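Local coordinates for protein putative phosphinothricin acetyltransferase YwnH (Bacillus subtilis, PDB 1VHS) that probably transfers an acetyl group from acetyl-CoA to phosphinothricin, inactivating the antibiotic, as expected of a GNAT-fold acetyltransferase of the PAT/BAR subfamily, at residues Thr4-Glu9 with Leu54-Asp59; Ala65-Phe70 with Ser86-Glu91; Tyr79-Glu84 with Gly114-Met119. One frame throughout, in Å; residues are numbered along the deposited sequence. Where two conformers were deposited one is given.

Interaction 1: Thr4-Glu9 with Leu54-Asp59; sequences TLRLAE and LYVAED
Arg6 places CG in the crowded position between its backbone N and carbonyl carbon (chi1 64°) and then runs extended to NE, while Glu58, with CG anti to the carbonyl carbon, is extended beyond CG; the two chains therefore cross obliquely on the same face of the sheet. They decorate the antiparallel pairing of edge strand 4-7 with strand 54-58 in the mixed sheet of the GNAT fold. Their salt bridge grips a single oxygen side-on: Arg6 NE donates to Glu58 OE1 at 2.7 Å from above the carboxylate plane, while NH2 donates to the anti lone pair of that oxygen at 2.9 Å. The guanidinium keeps OE1 close to its own plane, yet the carboxylate is turned 81° away. Val56 CG2 sits over the centre of one guanidinium face, 3.5 Å from Arg6 NH1, and NH1, not engaged by Glu58, is salt-bridged to Asp12. Paired backbone bonds join Thr4 with Glu58 and Arg6 with Val56. On the other face, Leu5 CD2 reaches Ala57 CB at 3.6 Å, beside helix 98-109. Past the strand end, Ala8 N donates to Leu54 O at 2.8 Å, and Ala8 CB rests against Leu54 CG, 3.7 Å away.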
ATOM      1  N   THR A   4     -13.341  -9.865   0.848  1.00 29.99           N
ATOM      2  CA  THR A   4     -12.817 -10.852   1.784  1.00 27.22           C
ATOM      3  C   THR A   4     -11.305 -10.928   1.608  1.00 26.37           C
ATOM      4  O   THR A   4     -10.816 -11.168   0.506  1.00 25.44           O
ATOM      5  CB  THR A   4     -13.415 -12.249   1.526  1.00 29.19           C
ATOM      6  OG1 THR A   4     -14.843 -12.178   1.595  0.65 32.90           O
ATOM      7  CG2 THR A   4     -12.908 -13.237   2.560  0.65 31.98           C
ATOM      8  N   LEU A   5     -10.573 -10.736   2.698  1.00 23.59           N
ATOM      9  CA  LEU A   5      -9.113 -10.769   2.655  1.00 24.29           C
ATOM     10  C   LEU A   5      -8.513 -12.139   2.939  1.00 22.60           C
ATOM     11  O   LEU A   5      -9.031 -12.899   3.756  1.00 23.71           O
ATOM     12  CB  LEU A   5      -8.532  -9.776   3.663  1.00 27.52           C
ATOM     13  CG  LEU A   5      -8.515  -8.289   3.308  1.00 31.54           C
ATOM     14  CD1 LEU A   5      -8.073  -7.492   4.516  1.00 35.63           C
ATOM     15  CD2 LEU A   5      -7.568  -8.051   2.140  1.00 28.62           C
ATOM     16  N   ARG A   6      -7.412 -12.433   2.256  1.00 19.70           N
ATOM     17  CA  ARG A   6      -6.674 -13.678   2.436  1.00 18.67           C
ATOM     18  C   ARG A   6      -5.226 -13.437   2.020  1.00 18.64           C
ATOM     19  O   ARG A   6      -4.936 -12.496   1.283  1.00 16.48           O
ATOM     20  CB  ARG A   6      -7.267 -14.793   1.569  1.00 18.22           C
ATOM     21  CG  ARG A   6      -7.166 -14.530   0.081  1.00 19.11           C
ATOM     22  CD  ARG A   6      -7.651 -15.728  -0.732  1.00 18.22           C
ATOM     23  NE  ARG A   6      -7.727 -15.434  -2.165  1.00 18.62           N
ATOM     24  CZ  ARG A   6      -6.684 -15.382  -2.990  1.00 16.91           C
ATOM     25  NH1 ARG A   6      -5.455 -15.605  -2.543  1.00 15.95           N
ATOM     26  NH2 ARG A   6      -6.871 -15.103  -4.273  1.00 15.36           N
ATOM     27  N   LEU A   7      -4.316 -14.280   2.499  1.00 15.27           N
ATOM     28  CA  LEU A   7      -2.914 -14.159   2.134  1.00 16.43           C
ATOM     29  C   LEU A   7      -2.750 -14.368   0.626  1.00 19.22           C
ATOM     30  O   LEU A   7      -3.387 -15.245   0.033  1.00 18.54           O
ATOM     31  CB  LEU A   7      -2.080 -15.196   2.892  1.00 16.10           C
ATOM     32  CG  LEU A   7      -1.905 -14.946   4.393  1.00 17.49           C
ATOM     33  CD1 LEU A   7      -1.447 -16.217   5.092  1.00 19.08           C
ATOM     34  CD2 LEU A   7      -0.892 -13.821   4.596  1.00 17.95           C
ATOM     35  N   ALA A   8      -1.908 -13.552   0.004  1.00 14.82           N
ATOM     36  CA  ALA A   8      -1.661 -13.662  -1.429  1.00 18.05           C
ATOM     37  C   ALA A   8      -0.955 -14.973  -1.756  1.00 19.34           C
ATOM     38  O   ALA A   8      -0.254 -15.546  -0.917  1.00 22.61           O
ATOM     39  CB  ALA A   8      -0.806 -12.481  -1.914  1.00 18.96           C
ATOM     40  N   GLU A   9      -1.144 -15.432  -2.988  1.00 21.44           N
ATOM     41  CA  GLU A   9      -0.539 -16.664  -3.470  1.00 23.59           C
ATOM     42  C   GLU A   9       0.129 -16.350  -4.802  1.00 23.34           C
ATOM     43  O   GLU A   9      -0.173 -15.333  -5.431  1.00 24.35           O
ATOM     44  CB  GLU A   9      -1.622 -17.729  -3.653  1.00 24.27           C
ATOM     45  CG  GLU A   9      -2.615 -17.735  -2.509  1.00 26.65           C
ATOM     46  CD  GLU A   9      -3.711 -18.767  -2.667  1.00 26.88           C
ATOM     47  OE1 GLU A   9      -4.325 -18.843  -3.755  1.00 25.14           O
ATOM     48  OE2 GLU A   9      -3.965 -19.491  -1.686  1.00 28.55           O
ATOM     49  N   LEU A  54       1.609 -10.033   2.198  1.00 16.95           N
ATOM     50  CA  LEU A  54       0.856  -9.396   1.141  1.00 15.84           C
ATOM     51  C   LEU A  54      -0.503 -10.073   1.199  1.00 18.00           C
ATOM     52  O   LEU A  54      -0.592 -11.301   1.127  1.00 15.09           O
ATOM     53  CB  LEU A  54       1.501  -9.661  -0.221  1.00 17.65           C
ATOM     54  CG  LEU A  54       0.712  -9.125  -1.418  1.00 23.28           C
ATOM     55  CD1 LEU A  54       0.604  -7.607  -1.309  1.00 24.51           C
ATOM     56  CD2 LEU A  54       1.408  -9.519  -2.719  1.00 22.98           C
ATOM     57  N   TYR A  55      -1.552  -9.279   1.371  1.00 15.12           N
ATOM     58  CA  TYR A  55      -2.908  -9.808   1.412  1.00 19.24           C
ATOM     59  C   TYR A  55      -3.665  -9.321   0.191  1.00 21.69           C
ATOM     60  O   TYR A  55      -3.439  -8.211  -0.280  1.00 19.51           O
ATOM     61  CB  TYR A  55      -3.667  -9.313   2.642  1.00 19.66           C
ATOM     62  CG  TYR A  55      -3.107  -9.767   3.962  1.00 17.83           C
ATOM     63  CD1 TYR A  55      -2.110  -9.035   4.605  1.00 17.58           C
ATOM     64  CD2 TYR A  55      -3.568 -10.931   4.571  1.00 22.42           C
ATOM     65  CE1 TYR A  55      -1.589  -9.448   5.823  1.00 23.69           C
ATOM     66  CE2 TYR A  55      -3.047 -11.357   5.794  1.00 18.28           C
ATOM     67  CZ  TYR A  55      -2.060 -10.610   6.412  1.00 22.56           C
ATOM     68  OH  TYR A  55      -1.524 -11.034   7.606  1.00 22.06           O
ATOM     69  N   VAL A  56      -4.561 -10.150  -0.327  1.00 18.00           N
ATOM     70  CA  VAL A  56      -5.369  -9.729  -1.454  1.00 18.14           C
ATOM     71  C   VAL A  56      -6.813  -9.731  -0.983  1.00 19.51           C
ATOM     72  O   VAL A  56      -7.174 -10.463  -0.056  1.00 21.15           O
ATOM     73  CB  VAL A  56      -5.210 -10.660  -2.684  1.00 20.53           C
ATOM     74  CG1 VAL A  56      -3.815 -10.501  -3.277  1.00 23.82           C
ATOM     75  CG2 VAL A  56      -5.451 -12.107  -2.290  1.00 20.68           C
ATOM     76  N   ALA A  57      -7.621  -8.879  -1.596  1.00 17.73           N
ATOM     77  CA  ALA A  57      -9.029  -8.775  -1.260  1.00 18.93           C
ATOM     78  C   ALA A  57      -9.833  -9.216  -2.475  1.00 21.67           C
ATOM     79  O   ALA A  57      -9.640  -8.702  -3.584  1.00 19.90           O
ATOM     80  CB  ALA A  57      -9.379  -7.345  -0.882  1.00 18.46           C
ATOM     81  N   GLU A  58     -10.722 -10.182  -2.263  1.00 21.46           N
ATOM     82  CA  GLU A  58     -11.555 -10.705  -3.340  1.00 23.36           C
ATOM     83  C   GLU A  58     -12.954 -10.126  -3.289  1.00 23.48           C
ATOM     84  O   GLU A  58     -13.515  -9.937  -2.211  1.00 23.57           O
ATOM     85  CB  GLU A  58     -11.670 -12.232  -3.250  1.00 26.06           C
ATOM     86  CG  GLU A  58     -10.414 -13.011  -3.605  1.00 28.63           C
ATOM     87  CD  GLU A  58     -10.654 -14.512  -3.622  1.00 30.50           C
ATOM     88  OE1 GLU A  58      -9.717 -15.264  -3.969  1.00 33.55           O
ATOM     89  OE2 GLU A  58     -11.780 -14.943  -3.292  1.00 29.94           O
ATOM     90  N   ASP A  59     -13.511  -9.835  -4.459  1.00 29.46           N
ATOM     91  CA  ASP A  59     -14.869  -9.321  -4.533  1.00 34.31           C
ATOM     92  C   ASP A  59     -15.787 -10.532  -4.381  1.00 36.94           C
ATOM     93  O   ASP A  59     -15.314 -11.667  -4.301  1.00 35.08           O
ATOM     94  CB  ASP A  59     -15.127  -8.627  -5.880  1.00 36.87           C
ATOM     95  CG  ASP A  59     -14.756  -9.495  -7.072  1.00 38.18           C
ATOM     96  OD1 ASP A  59     -14.996 -10.718  -7.029  1.00 38.69           O
ATOM     97  OD2 ASP A  59     -14.234  -8.946  -8.066  1.00 42.72           O
TER

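Interaction 2: Ala65-Phe70 with Ser86-Glu91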
ATOM      1  N   ALA A  65      -9.627  -7.712  -6.188  1.00 28.58           N
ATOM      2  CA  ALA A  65      -9.948  -6.315  -6.466  1.00 26.94           C
ATOM      3  C   ALA A  65      -8.999  -5.304  -5.820  1.00 26.14           C
ATOM      4  O   ALA A  65      -9.026  -4.123  -6.160  1.00 25.47           O
ATOM      5  CB  ALA A  65     -11.372  -6.018  -6.019  1.00 27.05           C
ATOM      6  N   ALA A  66      -8.170  -5.762  -4.890  1.00 21.63           N
ATOM      7  CA  ALA A  66      -7.246  -4.866  -4.199  1.00 21.47           C
ATOM      8  C   ALA A  66      -6.254  -5.675  -3.386  1.00 19.17           C
ATOM      9  O   ALA A  66      -6.409  -6.883  -3.230  1.00 19.09           O
ATOM     10  CB  ALA A  66      -8.033  -3.933  -3.272  1.00 21.72           C
ATOM     11  N   TRP A  67      -5.216  -5.014  -2.886  1.00 18.17           N
ATOM     12  CA  TRP A  67      -4.240  -5.695  -2.058  1.00 14.28           C
ATOM     13  C   TRP A  67      -3.606  -4.775  -1.030  1.00 16.50           C
ATOM     14  O   TRP A  67      -3.615  -3.552  -1.183  1.00 16.62           O
ATOM     15  CB  TRP A  67      -3.151  -6.392  -2.900  1.00 15.97           C
ATOM     16  CG  TRP A  67      -2.447  -5.578  -3.966  1.00 13.74           C
ATOM     17  CD1 TRP A  67      -2.797  -5.473  -5.281  1.00 14.31           C
ATOM     18  CD2 TRP A  67      -1.217  -4.854  -3.822  1.00 17.76           C
ATOM     19  NE1 TRP A  67      -1.859  -4.741  -5.967  1.00 15.68           N
ATOM     20  CE2 TRP A  67      -0.877  -4.349  -5.096  1.00 17.28           C
ATOM     21  CE3 TRP A  67      -0.366  -4.590  -2.738  1.00 19.50           C
ATOM     22  CZ2 TRP A  67       0.278  -3.594  -5.320  1.00 21.07           C
ATOM     23  CZ3 TRP A  67       0.784  -3.840  -2.960  1.00 23.29           C
ATOM     24  CH2 TRP A  67       1.097  -3.352  -4.243  1.00 20.67           C
ATOM     25  N   ILE A  68      -3.092  -5.388   0.029  1.00 15.91           N
ATOM     26  CA  ILE A  68      -2.435  -4.680   1.127  1.00 18.21           C
ATOM     27  C   ILE A  68      -1.080  -5.339   1.329  1.00 18.90           C
ATOM     28  O   ILE A  68      -0.990  -6.550   1.534  1.00 19.88           O
ATOM     29  CB  ILE A  68      -3.215  -4.815   2.446  1.00 16.79           C
ATOM     30  CG1 ILE A  68      -4.664  -4.369   2.267  1.00 20.15           C
ATOM     31  CG2 ILE A  68      -2.551  -3.968   3.528  1.00 21.34           C
ATOM     32  CD1 ILE A  68      -5.511  -4.624   3.507  1.00 18.88           C
ATOM     33  N   SER A  69      -0.025  -4.538   1.277  1.00 14.82           N
ATOM     34  CA  SER A  69       1.322  -5.057   1.435  1.00 18.43           C
ATOM     35  C   SER A  69       2.006  -4.448   2.647  1.00 20.70           C
ATOM     36  O   SER A  69       1.956  -3.234   2.837  1.00 20.14           O
ATOM     37  CB  SER A  69       2.146  -4.735   0.178  1.00 17.33           C
ATOM     38  OG  SER A  69       3.531  -4.968   0.382  1.00 23.04           O
ATOM     39  N   PHE A  70       2.615  -5.294   3.479  1.00 13.65           N
ATOM     40  CA  PHE A  70       3.373  -4.808   4.627  1.00 13.88           C
ATOM     41  C   PHE A  70       4.825  -5.013   4.210  1.00 17.93           C
ATOM     42  O   PHE A  70       5.198  -6.089   3.745  1.00 20.68           O
ATOM     43  CB  PHE A  70       3.079  -5.607   5.895  1.00 13.84           C
ATOM     44  CG  PHE A  70       1.729  -5.328   6.483  1.00 15.21           C
ATOM     45  CD1 PHE A  70       0.626  -6.098   6.128  1.00 11.50           C
ATOM     46  CD2 PHE A  70       1.554  -4.270   7.367  1.00 14.89           C
ATOM     47  CE1 PHE A  70      -0.640  -5.813   6.646  1.00 17.83           C
ATOM     48  CE2 PHE A  70       0.292  -3.973   7.892  1.00 20.28           C
ATOM     49  CZ  PHE A  70      -0.806  -4.747   7.530  1.00 18.41           C
ATOM     50  N   SER A  86       1.211  -0.514   2.272  1.00 14.48           N
ATOM     51  CA  SER A  86       0.865  -0.024   0.944  1.00 16.96           C
ATOM     52  C   SER A  86      -0.470  -0.646   0.542  1.00 18.58           C
ATOM     53  O   SER A  86      -0.666  -1.850   0.685  1.00 18.82           O
ATOM     54  CB  SER A  86       1.952  -0.414  -0.068  1.00 16.74           C
ATOM     55  OG  SER A  86       2.069  -1.819  -0.173  0.33 21.58           O
ATOM     56  N   ILE A  87      -1.388   0.181   0.056  1.00 15.10           N
ATOM     57  CA  ILE A  87      -2.695  -0.295  -0.353  1.00 15.58           C
ATOM     58  C   ILE A  87      -3.032   0.154  -1.769  1.00 19.82           C
ATOM     59  O   ILE A  87      -3.015   1.349  -2.070  1.00 20.62           O
ATOM     60  CB  ILE A  87      -3.784   0.222   0.611  1.00 12.63           C
ATOM     61  CG1 ILE A  87      -3.471  -0.249   2.033  1.00 15.14           C
ATOM     62  CG2 ILE A  87      -5.164  -0.260   0.162  1.00 19.96           C
ATOM     63  CD1 ILE A  87      -4.413   0.290   3.099  1.00 18.26           C
ATOM     64  N   TYR A  88      -3.327  -0.807  -2.640  1.00 17.13           N
ATOM     65  CA  TYR A  88      -3.693  -0.505  -4.019  1.00 17.18           C
ATOM     66  C   TYR A  88      -5.061  -1.096  -4.316  1.00 20.02           C
ATOM     67  O   TYR A  88      -5.359  -2.231  -3.937  1.00 19.42           O
ATOM     68  CB  TYR A  88      -2.664  -1.066  -5.004  1.00 20.55           C
ATOM     69  CG  TYR A  88      -1.374  -0.279  -5.024  1.00 22.90           C
ATOM     70  CD1 TYR A  88      -0.412  -0.455  -4.033  1.00 28.55           C
ATOM     71  CD2 TYR A  88      -1.130   0.670  -6.021  1.00 27.06           C
ATOM     72  CE1 TYR A  88       0.769   0.293  -4.032  1.00 27.77           C
ATOM     73  CE2 TYR A  88       0.048   1.426  -6.027  1.00 26.47           C
ATOM     74  CZ  TYR A  88       0.988   1.231  -5.030  1.00 27.77           C
ATOM     75  OH  TYR A  88       2.147   1.975  -5.021  1.00 30.58           O
ATOM     76  N   ILE A  89      -5.888  -0.312  -4.991  1.00 20.12           N
ATOM     77  CA  ILE A  89      -7.240  -0.728  -5.336  1.00 22.42           C
ATOM     78  C   ILE A  89      -7.414  -0.681  -6.849  1.00 24.72           C
ATOM     79  O   ILE A  89      -6.934   0.245  -7.506  1.00 21.62           O
ATOM     80  CB  ILE A  89      -8.272   0.214  -4.689  1.00 26.95           C
ATOM     81  CG1 ILE A  89      -7.986   0.336  -3.190  1.00 26.22           C
ATOM     82  CG2 ILE A  89      -9.685  -0.312  -4.925  1.00 29.94           C
ATOM     83  CD1 ILE A  89      -8.836   1.375  -2.483  1.00 25.40           C
ATOM     84  N   ASP A  90      -8.086  -1.684  -7.404  1.00 27.67           N
ATOM     85  CA  ASP A  90      -8.320  -1.713  -8.842  1.00 32.45           C
ATOM     86  C   ASP A  90      -8.987  -0.393  -9.211  1.00 34.24           C
ATOM     87  O   ASP A  90     -10.020  -0.030  -8.647  1.00 32.06           O
ATOM     88  CB  ASP A  90      -9.223  -2.896  -9.211  1.00 33.31           C
ATOM     89  CG  ASP A  90      -9.441  -3.022 -10.709  1.00 37.11           C
ATOM     90  OD1 ASP A  90      -9.936  -4.082 -11.150  1.00 42.29           O
ATOM     91  OD2 ASP A  90      -9.131  -2.068 -11.449  1.00 37.03           O
ATOM     92  N   GLU A  91      -8.382   0.331 -10.148  1.00 37.29           N
ATOM     93  CA  GLU A  91      -8.913   1.621 -10.569  1.00 42.47           C
ATOM     94  C   GLU A  91     -10.410   1.566 -10.855  1.00 42.75           C
ATOM     95  O   GLU A  91     -11.118   2.556 -10.675  1.00 42.45           O
ATOM     96  CB  GLU A  91      -8.172   2.118 -11.814  1.00 46.86           C
ATOM     97  CG  GLU A  91      -8.543   3.535 -12.220  1.00 54.30           C
ATOM     98  CD  GLU A  91      -8.225   4.551 -11.137  1.00 58.32           C
ATOM     99  OE1 GLU A  91      -7.030   4.723 -10.812  1.00 59.55           O
ATOM    100  OE2 GLU A  91      -9.169   5.177 -10.610  1.00 60.46           O
TER
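Two flat side chains shape one face of this antiparallel pairing. Trp67 has CG in the crowded position between its backbone N and carbonyl carbon (chi1 51°), which lays the indole alongside Tyr88 of the facing strand. The fit is stepped: Tyr88 CB is the bump that settles over the indole's five-membered ring, 4.0 Å from its centroid and 24° off the normal, a CH-pi contact. Tyr88 CD1 lies over the rim of the six-membered ring and comes within 3.3 Å of Trp67 CH2. The phenol and six-membered ring planes are 23° apart but slid until they barely overlap. Along the same face, in the conformer given, Ser86 OG also occupies the crowded position and comes 2.9 Å from Ser69 CB, with weak bonds possible to Ser69 O and Glu71. The hydroxyl of Ser69 is bonded to His48 and Glu71. On the reverse face Ala66 CB is a low point beside Ile89 CG1, 4.3 Å away, and closer to Tyr88 O, while two branched chains lie side by side, Ile68 CG2 4.1 Å from Ile87 CG1. Helix 98-109 covers this side through Leu102; Ile19 of helix 13-24 touches both Trp67 and Tyr88. Reciprocal backbone bonds couple Trp67 with Tyr88 and Ser69 with Ser86; at the far end Asp90 N donates to Ala65 O at 2.9 Å. Against strand 54-58, on the other edge, Ala65 and Ala66 both face Ala57, a classic beta bulge. The pairing forms a beta hairpin in the central GNAT sheet, and its Ile87, Tyr88 and Ile89 belong to the predicted acetyl-CoA site.

Interaction 3: Tyr79-Glu84 with Gly114-Met119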
ATOM      1  N   TYR A  79      15.122  -1.644  13.394  1.00 22.44           N
ATOM      2  CA  TYR A  79      13.839  -1.232  12.826  1.00 24.10           C
ATOM      3  C   TYR A  79      12.815  -2.361  12.686  1.00 23.58           C
ATOM      4  O   TYR A  79      11.800  -2.191  12.016  1.00 21.42           O
ATOM      5  CB  TYR A  79      14.054  -0.580  11.457  1.00 23.71           C
ATOM      6  CG  TYR A  79      14.983   0.612  11.491  1.00 25.47           C
ATOM      7  CD1 TYR A  79      16.360   0.454  11.333  1.00 28.23           C
ATOM      8  CD2 TYR A  79      14.486   1.896  11.701  1.00 24.21           C
ATOM      9  CE1 TYR A  79      17.223   1.558  11.382  1.00 32.50           C
ATOM     10  CE2 TYR A  79      15.333   2.999  11.753  1.00 29.73           C
ATOM     11  CZ  TYR A  79      16.699   2.826  11.593  1.00 31.33           C
ATOM     12  OH  TYR A  79      17.531   3.925  11.640  1.00 31.70           O
ATOM     13  N   ASN A  80      13.072  -3.498  13.327  1.00 24.04           N
ATOM     14  CA  ASN A  80      12.170  -4.653  13.257  1.00 26.53           C
ATOM     15  C   ASN A  80      10.693  -4.417  13.570  1.00 22.50           C
ATOM     16  O   ASN A  80       9.837  -5.148  13.078  1.00 25.25           O
ATOM     17  CB  ASN A  80      12.662  -5.779  14.175  1.00 31.11           C
ATOM     18  CG  ASN A  80      13.903  -6.454  13.652  1.00 35.54           C
ATOM     19  OD1 ASN A  80      14.141  -6.492  12.446  1.00 38.86           O
ATOM     20  ND2 ASN A  80      14.698  -7.011  14.560  1.00 40.74           N
ATOM     21  N   LYS A  81      10.388  -3.429  14.401  1.00 19.31           N
ATOM     22  CA  LYS A  81       9.005  -3.149  14.764  1.00 19.71           C
ATOM     23  C   LYS A  81       8.395  -2.016  13.956  1.00 17.04           C
ATOM     24  O   LYS A  81       7.307  -1.537  14.268  1.00 17.37           O
ATOM     25  CB  LYS A  81       8.911  -2.828  16.255  1.00 22.63           C
ATOM     26  CG  LYS A  81       8.956  -4.063  17.142  1.00 34.62           C
ATOM     27  CD  LYS A  81       9.026  -3.703  18.615  1.00 40.10           C
ATOM     28  CE  LYS A  81      10.435  -3.304  19.001  1.00 46.91           C
ATOM     29  NZ  LYS A  81      11.393  -4.425  18.770  1.00 49.40           N
ATOM     30  N   THR A  82       9.099  -1.600  12.913  1.00 16.46           N
ATOM     31  CA  THR A  82       8.625  -0.516  12.062  1.00 16.12           C
ATOM     32  C   THR A  82       8.405  -1.050  10.655  1.00 16.50           C
ATOM     33  O   THR A  82       9.282  -1.689  10.071  1.00 16.53           O
ATOM     34  CB  THR A  82       9.646   0.650  12.049  1.00 16.78           C
ATOM     35  OG1 THR A  82       9.769   1.178  13.377  1.00 18.01           O
ATOM     36  CG2 THR A  82       9.189   1.759  11.117  1.00 19.85           C
ATOM     37  N   ALA A  83       7.223  -0.798  10.111  1.00 13.42           N
ATOM     38  CA  ALA A  83       6.903  -1.270   8.776  1.00 14.22           C
ATOM     39  C   ALA A  83       6.125  -0.263   7.962  1.00 17.41           C
ATOM     40  O   ALA A  83       5.583   0.706   8.485  1.00 16.58           O
ATOM     41  CB  ALA A  83       6.108  -2.582   8.864  1.00 13.78           C
ATOM     42  N   GLU A  84       6.073  -0.511   6.662  1.00 16.54           N
ATOM     43  CA  GLU A  84       5.335   0.340   5.757  1.00 16.31           C
ATOM     44  C   GLU A  84       4.104  -0.431   5.314  1.00 15.56           C
ATOM     45  O   GLU A  84       4.144  -1.655   5.194  1.00 19.14           O
ATOM     46  CB  GLU A  84       6.187   0.677   4.531  1.00 20.16           C
ATOM     47  CG  GLU A  84       7.393   1.549   4.840  0.65 28.11           C
ATOM     48  CD  GLU A  84       8.535   1.341   3.864  0.65 31.42           C
ATOM     49  OE1 GLU A  84       8.278   1.277   2.642  0.65 36.57           O
ATOM     50  OE2 GLU A  84       9.693   1.251   4.323  0.65 34.33           O
ATOM     51  N   GLY A 114       3.404  -7.815  15.011  1.00 19.91           N
ATOM     52  CA  GLY A 114       4.491  -7.312  15.829  1.00 19.45           C
ATOM     53  C   GLY A 114       4.937  -5.919  15.412  1.00 20.39           C
ATOM     54  O   GLY A 114       6.013  -5.458  15.789  1.00 19.71           O
ATOM     55  N   ILE A 115       4.106  -5.240  14.631  1.00 18.35           N
ATOM     56  CA  ILE A 115       4.429  -3.895  14.165  1.00 17.96           C
ATOM     57  C   ILE A 115       4.025  -2.841  15.192  1.00 19.08           C
ATOM     58  O   ILE A 115       2.873  -2.792  15.622  1.00 18.63           O
ATOM     59  CB  ILE A 115       3.702  -3.589  12.849  1.00 18.72           C
ATOM     60  CG1 ILE A 115       4.172  -4.562  11.765  1.00 17.34           C
ATOM     61  CG2 ILE A 115       3.970  -2.142  12.426  1.00 19.92           C
ATOM     62  CD1 ILE A 115       3.290  -4.568  10.532  1.00 16.80           C
ATOM     63  N   ARG A 116       4.983  -2.004  15.583  1.00 19.32           N
ATOM     64  CA  ARG A 116       4.736  -0.932  16.546  1.00 21.42           C
ATOM     65  C   ARG A 116       4.510   0.406  15.846  1.00 19.28           C
ATOM     66  O   ARG A 116       3.653   1.192  16.250  1.00 17.92           O
ATOM     67  CB  ARG A 116       5.912  -0.805  17.517  1.00 23.85           C
ATOM     68  CG  ARG A 116       5.807   0.391  18.452  1.00 30.80           C
ATOM     69  CD  ARG A 116       6.815   0.308  19.587  1.00 35.22           C
ATOM     70  NE  ARG A 116       8.189   0.186  19.108  1.00 38.17           N
ATOM     71  CZ  ARG A 116       9.235  -0.025  19.901  1.00 42.35           C
ATOM     72  NH1 ARG A 116      10.454  -0.126  19.387  1.00 45.26           N
ATOM     73  NH2 ARG A 116       9.061  -0.140  21.211  1.00 44.99           N
ATOM     74  N   SER A 117       5.283   0.663  14.798  1.00 15.92           N
ATOM     75  CA  SER A 117       5.158   1.912  14.040  1.00 18.08           C
ATOM     76  C   SER A 117       4.860   1.569  12.592  1.00 15.83           C
ATOM     77  O   SER A 117       5.611   0.837  11.950  1.00 16.54           O
ATOM     78  CB  SER A 117       6.458   2.728  14.121  1.00 16.01           C
ATOM     79  OG  SER A 117       6.798   3.005  15.474  1.00 20.76           O
ATOM     80  N   LEU A 118       3.758   2.097  12.081  1.00 13.22           N
ATOM     81  CA  LEU A 118       3.359   1.826  10.710  1.00 16.52           C
ATOM     82  C   LEU A 118       3.390   3.126   9.916  1.00 14.87           C
ATOM     83  O   LEU A 118       2.839   4.124  10.346  1.00 14.47           O
ATOM     84  CB  LEU A 118       1.952   1.221  10.706  1.00 16.71           C
ATOM     85  CG  LEU A 118       1.426   0.604   9.413  1.00 20.71           C
ATOM     86  CD1 LEU A 118       2.359  -0.511   8.963  1.00 22.82           C
ATOM     87  CD2 LEU A 118       0.009   0.068   9.644  1.00 21.88           C
HETATM   88  N   MSE A 119       4.055   3.112   8.765  1.00 11.95           N
HETATM   89  CA  MSE A 119       4.151   4.297   7.922  1.00 11.75           C
HETATM   90  C   MSE A 119       3.540   4.073   6.539  1.00 16.96           C
HETATM   91  O   MSE A 119       3.506   2.948   6.034  1.00 16.44           O
HETATM   92  CB  MSE A 119       5.620   4.710   7.753  1.00 15.85           C
HETATM   93  CG  MSE A 119       6.238   5.332   8.991  1.00 21.96           C
HETATM   94 SE   MSE A 119       8.097   5.832   8.681  1.00 39.46          SE
HETATM   95  CE  MSE A 119       8.819   4.111   8.830  1.00 16.79           C
TER
HETATM   96  O   HOH W   1       8.605   1.133  16.209  1.00 30.11           O
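Lys81 O accepts two backbone donors: Arg116 N at 2.7 Å, in the carbonyl plane and on a lone pair, and Ser117 N at 3.0 Å, with an N-H...O angle of 170°. This double acceptor stands at the start of the pairing, where a type I turn from Tyr79 to Thr82 leads into strand 82-89. Ala83 continues the bonding in both directions, its N donating to Ser117 O and its O accepting from Met119 N, each at 2.9 Å. One water ties Thr82 OG1, Ser117 OG and Arg116 NE together, lying at the guanidinium edge and in its plane. The bonding pattern is that of parallel strands 82-89 and 117-123, joined through helix 98-109 as a beta-alpha-beta unit of the GNAT fold. Lys81 bends at chi3 and chi4 so that its CE rests over the rim of one face of this guanidinium, 3.2 Å from Arg116 NH1, although the like charges of Lys81 NZ and Arg116 NH1 then lie 4.4 Å apart, probably unfavourably. Ala83 CB packs on the opposite face of the sheet from Thr82, against Ile115 CD1 at 3.8 Å. The selenomethionine at Met119 turns at chi3 (-78°), pressing CE tightly onto Thr82 CG2 at 3.3 Å.

All three interactions belong to one mixed sheet. Interaction 2 is the most central, its centre about 6 Å from the centre of the chain, and half its touching residues are buried; the centres of interactions 1 and 3 lie about 13 and 14 Å from that point, and both include exposed residues. Aromatic and aliphatic packing accordingly marks interaction 2, whereas a salt bridge marks interaction 1 and a bridging water interaction 3. Interactions 1 and 2 adjoin through neighbouring strands 54-58 and 64-72, with Tyr55 N probably bonded to Ile68 O at 2.8 Å. Interactions 2 and 3 share strand 82-89, antiparallel to one neighbour and parallel to the other, and touch where Phe70 CD2 meets Ile115 CD1 at 3.6 Å.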